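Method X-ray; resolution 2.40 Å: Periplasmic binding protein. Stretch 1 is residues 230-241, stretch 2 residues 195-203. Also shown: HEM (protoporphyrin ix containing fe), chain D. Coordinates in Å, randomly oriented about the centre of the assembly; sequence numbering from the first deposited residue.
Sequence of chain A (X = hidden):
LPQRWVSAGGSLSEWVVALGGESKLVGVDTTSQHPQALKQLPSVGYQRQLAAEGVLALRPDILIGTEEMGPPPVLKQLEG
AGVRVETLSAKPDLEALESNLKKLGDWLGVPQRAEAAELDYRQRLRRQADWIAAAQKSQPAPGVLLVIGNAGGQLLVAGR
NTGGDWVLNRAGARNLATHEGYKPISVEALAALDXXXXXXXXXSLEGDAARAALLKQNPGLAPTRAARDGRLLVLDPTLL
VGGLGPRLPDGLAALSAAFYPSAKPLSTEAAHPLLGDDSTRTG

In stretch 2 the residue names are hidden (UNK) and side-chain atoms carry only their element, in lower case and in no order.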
ATOM      1  N   GLY A 230       1.681  24.078 -15.553  1.00 26.04           N
ATOM      2  CA  GLY A 230       1.431  23.034 -14.575  1.00 23.60           C
ATOM      3  C   GLY A 230       1.419  23.569 -13.158  1.00 25.19           C
ATOM      4  O   GLY A 230       2.067  23.012 -12.269  1.00 24.11           O
ATOM      5  N   ARG A 231       0.687  24.661 -12.944  1.00 23.48           N
ATOM      6  CA  ARG A 231       0.598  25.264 -11.630  1.00 22.80           C
ATOM      7  C   ARG A 231      -0.811  25.418 -11.066  1.00 22.69           C
ATOM      8  O   ARG A 231      -1.179  26.467 -10.529  1.00 21.97           O
ATOM      9  CB  ARG A 231       1.319  26.608 -11.618  1.00 25.53           C
ATOM     10  CG  ARG A 231       2.805  26.458 -11.811  1.00 31.59           C
ATOM     11  CD  ARG A 231       3.561  27.739 -11.550  1.00 34.32           C
ATOM     12  NE  ARG A 231       4.943  27.589 -11.976  1.00 41.24           N
ATOM     13  CZ  ARG A 231       5.908  28.461 -11.720  1.00 46.51           C
ATOM     14  NH1 ARG A 231       5.634  29.566 -11.028  1.00 49.22           N
ATOM     15  NH2 ARG A 231       7.149  28.221 -12.146  1.00 43.40           N
ATOM     16  N   LEU A 232      -1.604  24.368 -11.219  1.00 21.27           N
ATOM     17  CA  LEU A 232      -2.937  24.331 -10.650  1.00 20.99           C
ATOM     18  C   LEU A 232      -2.654  23.545  -9.374  1.00 21.81           C
ATOM     19  O   LEU A 232      -2.579  22.316  -9.397  1.00 23.32           O
ATOM     20  CB  LEU A 232      -3.899  23.554 -11.547  1.00 20.39           C
ATOM     21  CG  LEU A 232      -4.192  24.139 -12.928  1.00 19.65           C
ATOM     22  CD1 LEU A 232      -5.229  23.271 -13.627  1.00 20.55           C
ATOM     23  CD2 LEU A 232      -4.694  25.574 -12.790  1.00 19.42           C
ATOM     24  N   LEU A 233      -2.455  24.263  -8.275  1.00 20.24           N
ATOM     25  CA  LEU A 233      -2.130  23.654  -6.994  1.00 18.73           C
ATOM     26  C   LEU A 233      -3.367  23.300  -6.183  1.00 20.39           C
ATOM     27  O   LEU A 233      -4.266  24.117  -6.009  1.00 23.44           O
ATOM     28  CB  LEU A 233      -1.234  24.603  -6.206  1.00 16.24           C
ATOM     29  CG  LEU A 233      -0.096  25.209  -7.044  1.00 19.00           C
ATOM     30  CD1 LEU A 233       0.607  26.305  -6.264  1.00 15.79           C
ATOM     31  CD2 LEU A 233       0.885  24.124  -7.455  1.00 18.64           C
ATOM     32  N   VAL A 234      -3.409  22.076  -5.680  1.00 22.27           N
ATOM     33  CA  VAL A 234      -4.553  21.631  -4.899  1.00 20.65           C
ATOM     34  C   VAL A 234      -4.245  21.726  -3.424  1.00 20.92           C
ATOM     35  O   VAL A 234      -3.296  21.117  -2.931  1.00 22.06           O
ATOM     36  CB  VAL A 234      -4.944  20.196  -5.277  1.00 19.53           C
ATOM     37  CG1 VAL A 234      -6.181  19.763  -4.500  1.00 17.47           C
ATOM     38  CG2 VAL A 234      -5.219  20.136  -6.777  1.00 15.64           C
ATOM     39  N   LEU A 235      -5.052  22.511  -2.723  1.00 20.20           N
ATOM     40  CA  LEU A 235      -4.867  22.729  -1.300  1.00 21.11           C
ATOM     41  C   LEU A 235      -5.931  22.029  -0.466  1.00 21.75           C
ATOM     42  O   LEU A 235      -7.094  21.935  -0.868  1.00 21.08           O
ATOM     43  CB  LEU A 235      -4.916  24.231  -0.990  1.00 20.30           C
ATOM     44  CG  LEU A 235      -4.511  24.637   0.427  1.00 19.81           C
ATOM     45  CD1 LEU A 235      -3.002  24.506   0.564  1.00 17.38           C
ATOM     46  CD2 LEU A 235      -4.937  26.062   0.710  1.00 18.79           C
ATOM     47  N   ASP A 236      -5.516  21.549   0.701  1.00 21.86           N
ATOM     48  CA  ASP A 236      -6.412  20.886   1.636  1.00 22.30           C
ATOM     49  C   ASP A 236      -7.446  21.923   2.072  1.00 21.57           C
ATOM     50  O   ASP A 236      -7.114  22.893   2.745  1.00 22.02           O
ATOM     51  CB  ASP A 236      -5.615  20.398   2.846  1.00 22.67           C
ATOM     52  CG  ASP A 236      -6.473  19.685   3.868  1.00 23.55           C
ATOM     53  OD1 ASP A 236      -7.711  19.612   3.678  1.00 23.14           O
ATOM     54  OD2 ASP A 236      -5.898  19.199   4.868  1.00 27.17           O
ATOM     55  N   PRO A 237      -8.713  21.728   1.696  1.00 21.89           N
ATOM     56  CA  PRO A 237      -9.771  22.681   2.065  1.00 23.53           C
ATOM     57  C   PRO A 237      -9.971  22.937   3.562  1.00 23.91           C
ATOM     58  O   PRO A 237     -10.373  24.041   3.945  1.00 23.28           O
ATOM     59  CB  PRO A 237     -11.020  22.092   1.403  1.00 21.51           C
ATOM     60  CG  PRO A 237     -10.738  20.616   1.416  1.00 24.20           C
ATOM     61  CD  PRO A 237      -9.275  20.555   1.004  1.00 22.14           C
ATOM     62  N   THR A 238      -9.694  21.935   4.402  1.00 22.23           N
ATOM     63  CA  THR A 238      -9.869  22.094   5.848  1.00 22.32           C
ATOM     64  C   THR A 238      -8.931  23.166   6.412  1.00 23.05           C
ATOM     65  O   THR A 238      -9.150  23.687   7.509  1.00 21.87           O
ATOM     66  CB  THR A 238      -9.658  20.754   6.609  1.00 23.30           C
ATOM     67  OG1 THR A 238      -8.360  20.219   6.316  1.00 27.12           O
ATOM     68  CG2 THR A 238     -10.707  19.742   6.192  1.00 22.63           C
ATOM     69  N   LEU A 239      -7.896  23.508   5.654  1.00 20.30           N
ATOM     70  CA  LEU A 239      -6.965  24.540   6.091  1.00 21.86           C
ATOM     71  C   LEU A 239      -7.633  25.916   6.131  1.00 21.66           C
ATOM     72  O   LEU A 239      -7.094  26.848   6.722  1.00 19.36           O
ATOM     73  CB  LEU A 239      -5.755  24.599   5.151  1.00 18.81           C
ATOM     74  CG  LEU A 239      -4.700  23.513   5.348  1.00 20.69           C
ATOM     75  CD1 LEU A 239      -3.591  23.655   4.305  1.00 19.00           C
ATOM     76  CD2 LEU A 239      -4.130  23.627   6.765  1.00 19.65           C
ATOM     77  N   LEU A 240      -8.810  26.028   5.512  1.00 23.34           N
ATOM     78  CA  LEU A 240      -9.538  27.299   5.436  1.00 24.91           C
ATOM     79  C   LEU A 240     -10.833  27.389   6.259  1.00 25.40           C
ATOM     80  O   LEU A 240     -11.575  28.367   6.159  1.00 26.13           O
ATOM     81  CB  LEU A 240      -9.858  27.600   3.967  1.00 23.87           C
ATOM     82  CG  LEU A 240      -8.673  27.568   2.997  1.00 23.33           C
ATOM     83  CD1 LEU A 240      -9.167  27.753   1.563  1.00 22.69           C
ATOM     84  CD2 LEU A 240      -7.677  28.658   3.370  1.00 22.02           C
ATOM     85  N   VAL A 241     -11.113  26.376   7.066  1.00 26.55           N
ATOM     86  CA  VAL A 241     -12.328  26.378   7.877  1.00 27.70           C
ATOM     87  C   VAL A 241     -12.039  26.613   9.358  1.00 28.25           C
ATOM     88  O   VAL A 241     -11.042  26.122   9.891  1.00 27.29           O
ATOM     89  CB  VAL A 241     -13.083  25.038   7.746  1.00 28.81           C
ATOM     90  CG1 VAL A 241     -14.406  25.118   8.492  1.00 29.45           C
ATOM     91  CG2 VAL A 241     -13.308  24.703   6.278  1.00 28.25           C
ATOM     92  N   UNK A 195      -3.591  34.276 -14.075  1.00 21.29           N
ATOM     93  CA  UNK A 195      -2.759  33.970 -12.908  1.00 21.74           C
ATOM     94  C   UNK A 195      -1.542  33.127 -13.260  1.00 19.76           C
ATOM     95  O   UNK A 195      -1.605  32.275 -14.143  1.00 20.53           O
ATOM     96  c   UNK A 195      -3.697  33.181 -11.994  1.00 19.49           C
ATOM     97  c   UNK A 195      -5.046  33.435 -12.539  1.00 24.83           C
ATOM     98  c   UNK A 195      -4.857  33.540 -14.005  1.00 22.30           C
ATOM     99  N   UNK A 196      -0.442  33.363 -12.556  1.00 19.97           N
ATOM    100  CA  UNK A 196       0.774  32.589 -12.755  1.00 20.41           C
ATOM    101  C   UNK A 196       0.517  31.203 -12.160  1.00 19.36           C
ATOM    102  O   UNK A 196       1.085  30.206 -12.598  1.00 19.98           O
ATOM    103  c   UNK A 196       2.512  34.375 -12.877  1.00 26.02           C
ATOM    104  c   UNK A 196       1.968  33.245 -12.029  1.00 22.99           C
ATOM    105  c   UNK A 196       3.067  32.222 -11.762  1.00 24.43           C
ATOM    106  N   UNK A 197      -0.351  31.160 -11.157  1.00 16.78           N
ATOM    107  CA  UNK A 197      -0.703  29.918 -10.487  1.00 17.47           C
ATOM    108  C   UNK A 197      -2.098  30.052  -9.909  1.00 17.28           C
ATOM    109  O   UNK A 197      -2.532  31.148  -9.559  1.00 20.00           O
ATOM    110  c   UNK A 197       0.293  29.613  -9.369  1.00 14.96           C
ATOM    111  N   UNK A 198      -2.801  28.934  -9.823  1.00 15.80           N
ATOM    112  CA  UNK A 198      -4.141  28.933  -9.272  1.00 17.57           C
ATOM    113  C   UNK A 198      -4.185  27.915  -8.146  1.00 16.49           C
ATOM    114  O   UNK A 198      -3.754  26.780  -8.320  1.00 19.11           O
ATOM    115  c   UNK A 198      -5.185  28.548 -10.346  1.00 17.38           C
ATOM    116  c   UNK A 198      -5.171  29.565 -11.465  1.00 20.00           C
ATOM    117  c   UNK A 198      -6.570  28.475  -9.732  1.00 15.41           C
ATOM    118  N   UNK A 199      -4.683  28.326  -6.987  1.00 17.01           N
ATOM    119  CA  UNK A 199      -4.790  27.422  -5.849  1.00 15.88           C
ATOM    120  C   UNK A 199      -6.243  26.963  -5.740  1.00 16.35           C
ATOM    121  O   UNK A 199      -7.155  27.778  -5.660  1.00 14.47           O
ATOM    122  c   UNK A 199      -4.347  28.114  -4.536  1.00 17.32           C
ATOM    123  c   UNK A 199      -2.860  28.461  -4.611  1.00 14.49           C
ATOM    124  c   UNK A 199      -4.595  27.180  -3.339  1.00 17.53           C
ATOM    125  N   UNK A 200      -6.450  25.651  -5.752  1.00 17.50           N
ATOM    126  CA  UNK A 200      -7.787  25.074  -5.693  1.00 18.01           C
ATOM    127  C   UNK A 200      -8.040  24.326  -4.394  1.00 18.46           C
ATOM    128  O   UNK A 200      -7.288  23.423  -4.030  1.00 19.37           O
ATOM    129  c   UNK A 200      -9.442  23.586  -6.842  1.00 20.54           C
ATOM    130  c   UNK A 200      -7.599  24.689  -8.160  1.00 22.67           C
ATOM    131  c   UNK A 200      -6.785  23.760  -9.038  1.00 23.54           C
ATOM    132  c   UNK A 200      -7.998  24.062  -6.829  1.00 20.28           C
ATOM    133  N   UNK A 201      -9.100  24.710  -3.700  1.00 17.13           N
ATOM    134  CA  UNK A 201      -9.483  24.052  -2.468  1.00 18.25           C
ATOM    135  C   UNK A 201     -10.830  23.445  -2.815  1.00 21.60           C
ATOM    136  O   UNK A 201     -11.840  24.143  -2.882  1.00 24.06           O
ATOM    137  c   UNK A 201      -9.623  25.058  -1.347  1.00 16.35           C
ATOM    138  N   UNK A 202     -10.840  22.146  -3.074  1.00 22.71           N
ATOM    139  CA  UNK A 202     -12.070  21.473  -3.433  1.00 25.57           C
ATOM    140  C   UNK A 202     -12.624  20.671  -2.261  1.00 26.09           C
ATOM    141  O   UNK A 202     -11.900  19.942  -1.594  1.00 25.72           O
ATOM    142  o   UNK A 202     -13.275  20.548  -6.516  1.00 34.86           O
ATOM    143  c   UNK A 202     -11.824  20.560  -4.635  1.00 28.07           C
ATOM    144  o   UNK A 202     -13.959  19.504  -4.711  1.00 35.12           O
ATOM    145  c   UNK A 202     -13.109  20.174  -5.337  1.00 32.09           C
ATOM    146  N   UNK A 203     -13.919  20.818  -2.017  1.00 27.78           N
ATOM    147  CA  UNK A 203     -14.592  20.118  -0.931  1.00 31.22           C
ATOM    148  C   UNK A 203     -14.717  18.611  -1.163  1.00 31.65           C
ATOM    149  O   UNK A 203     -14.667  17.835  -0.214  1.00 32.38           O
ATOM    150  c   UNK A 203     -16.026  22.123  -0.223  1.00 39.04           C
ATOM    151  n   UNK A 203     -20.677  21.159  -0.302  1.00 44.09           N
ATOM    152  c   UNK A 203     -19.753  22.077  -0.545  1.00 44.10           C
ATOM    153  n   UNK A 203     -18.475  21.820  -0.273  1.00 43.23           N
ATOM    154  n   UNK A 203     -20.108  23.246  -1.066  1.00 43.59           N
ATOM    155  c   UNK A 203     -15.993  20.698  -0.737  1.00 33.31           C
ATOM    156  c   UNK A 203     -17.378  22.756  -0.509  1.00 41.48           C
TER
HETATM  157  CHA HEM D 500     -22.166  24.589   2.024  1.00 45.10           C
HETATM  158  CHB HEM D 500     -19.244  20.823   3.254  1.00 44.32           C
HETATM  159  CHC HEM D 500     -15.420  23.816   3.233  1.00 43.12           C
HETATM  160  CHD HEM D 500     -18.306  27.578   2.103  1.00 45.22           C
HETATM  161  C1A HEM D 500     -21.717  23.284   2.367  1.00 45.67           C
HETATM  162  C2A HEM D 500     -22.530  22.075   2.408  1.00 47.40           C
HETATM  163  C3A HEM D 500     -21.710  21.045   2.781  1.00 46.53           C
HETATM  164  C4A HEM D 500     -20.385  21.592   2.934  1.00 44.47           C
HETATM  165  CMA HEM D 500     -22.111  19.591   3.046  1.00 45.62           C
HETATM  166  CAA HEM D 500     -24.016  21.910   2.086  1.00 50.53           C
HETATM  167  CBA HEM D 500     -24.306  21.672   0.606  1.00 55.19           C
HETATM  168  CGA HEM D 500     -24.052  22.902  -0.248  1.00 58.75           C
HETATM  169  O1A HEM D 500     -24.798  23.900  -0.103  1.00 60.11           O
HETATM  170  O2A HEM D 500     -23.101  22.877  -1.063  1.00 60.38           O
HETATM  171  C1B HEM D 500     -17.950  21.321   3.443  1.00 43.26           C
HETATM  172  C2B HEM D 500     -16.778  20.517   3.759  1.00 44.87           C
HETATM  173  C3B HEM D 500     -15.693  21.358   3.743  1.00 43.70           C
HETATM  174  C4B HEM D 500     -16.213  22.679   3.435  1.00 42.99           C
HETATM  175  CMB HEM D 500     -16.770  19.022   4.126  1.00 45.14           C
HETATM  176  CAB HEM D 500     -14.360  21.046   4.016  1.00 43.64           C
HETATM  177  CBB HEM D 500     -13.708  19.954   3.540  1.00 45.20           C
HETATM  178  C1C HEM D 500     -15.885  25.105   2.934  1.00 43.15           C
HETATM  179  C2C HEM D 500     -15.028  26.248   2.699  1.00 44.30           C
HETATM  180  C3C HEM D 500     -15.810  27.292   2.329  1.00 45.24           C
HETATM  181  C4C HEM D 500     -17.180  26.812   2.429  1.00 44.93           C
HETATM  182  CMC HEM D 500     -13.515  26.298   2.859  1.00 44.97           C
HETATM  183  CAC HEM D 500     -15.357  28.485   1.764  1.00 46.29           C
HETATM  184  CBC HEM D 500     -15.271  29.657   2.438  1.00 46.88           C
HETATM  185  C1D HEM D 500     -19.609  27.095   2.024  1.00 45.89           C
HETATM  186  C2D HEM D 500     -20.723  27.906   1.602  1.00 47.85           C
HETATM  187  C3D HEM D 500     -21.811  27.105   1.608  1.00 48.58           C
HETATM  188  C4D HEM D 500     -21.367  25.756   1.976  1.00 46.09           C
HETATM  189  CMD HEM D 500     -20.698  29.388   1.235  1.00 48.05           C
HETATM  190  CAD HEM D 500     -23.222  27.649   1.392  1.00 50.36           C
HETATM  191  CBD HEM D 500     -24.164  27.601   2.594  1.00 55.80           C
HETATM  192  CGD HEM D 500     -23.738  28.501   3.753  1.00 58.71           C
HETATM  193  O1D HEM D 500     -24.474  28.543   4.764  1.00 59.25           O
HETATM  194  O2D HEM D 500     -22.679  29.167   3.661  1.00 60.62           O
HETATM  195  NA  HEM D 500     -20.396  22.975   2.723  1.00 44.43           N
HETATM  196  NB  HEM D 500     -17.607  22.665   3.297  1.00 43.68           N
HETATM  197  NC  HEM D 500     -17.219  25.455   2.781  1.00 43.63           N
HETATM  198  ND  HEM D 500     -20.001  25.775   2.269  1.00 44.77           N
HETATM  199 FE   HEM D 500     -18.851  24.252   2.946  1.00 40.45          FE
HETATM  200  O   HOH W   1      -8.908  20.501  -2.539  1.00 46.50           O

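Position 195 carries three carbons that close a ring onto its own backbone N, and nothing on stretch 1 comes within contact; it is Pro-195. Position 196 has three carbons, one bearing the other two, and one arm of the fork meets NH1 of Arg-231. Three carbons forked at the first are valine, and Val-196 sets CG1 3.8 Å from NH1 of Arg-231, while its backbone O lies 3.6 Å from Arg-231 CD, so the aliphatic part of the arginine packs along the chain.

Position 197 shows a single carbon, its CB, 3.9 Å from CB of Arg-231. This is Ala-197, and its CA sits 3.5 Å from Arg-231 O.

At position 198 three carbons fork at the first, the CB, which lies 3.9 Å from Leu-232 CD2: Val-198. Its N donates to Arg-231 O at 3.0 Å, and its O accepts from Leu-233 N at 2.8 Å, so one residue bonds the neighbours on both sides of its bridge partner Leu-232.

Position 199 repeats the three-carbon fork, now on the sheet face shared with Leu-233, one arm meeting Leu-235 CB and the other nearing Leu-233 CD1. It is Val-199, with CG1 3.8 Å from Leu-235 CB and CG2 4.4 Å from Leu-233 CD1.

Position 200 has four carbons, forked at the first with one arm two carbons long; the end of the longer arm meets Leu-232 CB. The pattern is that of isoleucine, and the longer arm of Ile-200 reaches back along the sheet, placing CD1 3.8 Å from Leu-232 CB. Its N donates to Leu-233 O and its O accepts from Leu-235 N, each at 2.7 Å.

Position 201 again has one carbon, its CB, 4.3 Å from Pro-237 CB and 4.0 Å from Leu-240 CD1. Ala-201 thus meets the 3-10 segment that follows the strand.

Position 202 has two carbons, the second carrying two oxygens. Asp-202 keeps this carboxylate off stretch 1; its backbone O is 3.3 Å from Pro-237 CG. Water 1 accepts from Asp-202 N at 2.6 Å and donates to Leu-235 O at 2.9 Å, bridging a 4.4 Å gap between that N and that O.

Position 203 runs three carbons, a nitrogen, then a carbon with two more nitrogens: Arg-203. Its CA-to-CB bond points away from stretch 1, and its NH1 and NH2 donate to HEM O2A at 3.0 and 3.1 Å.

The rule is a parallel ladder. Alternate residues, Val-198 and Ile-200, carry all four direct hydrogen bonds, while their side chains share a face with Leu-232 and Val-234; Val-199 and Leu-233 pack on the other. Where the ladder ends, water continues the backbone link and small Ala-201 meets Pro-237 and Leu-240.

Stretch 2 (195-203) PVAVVIADR
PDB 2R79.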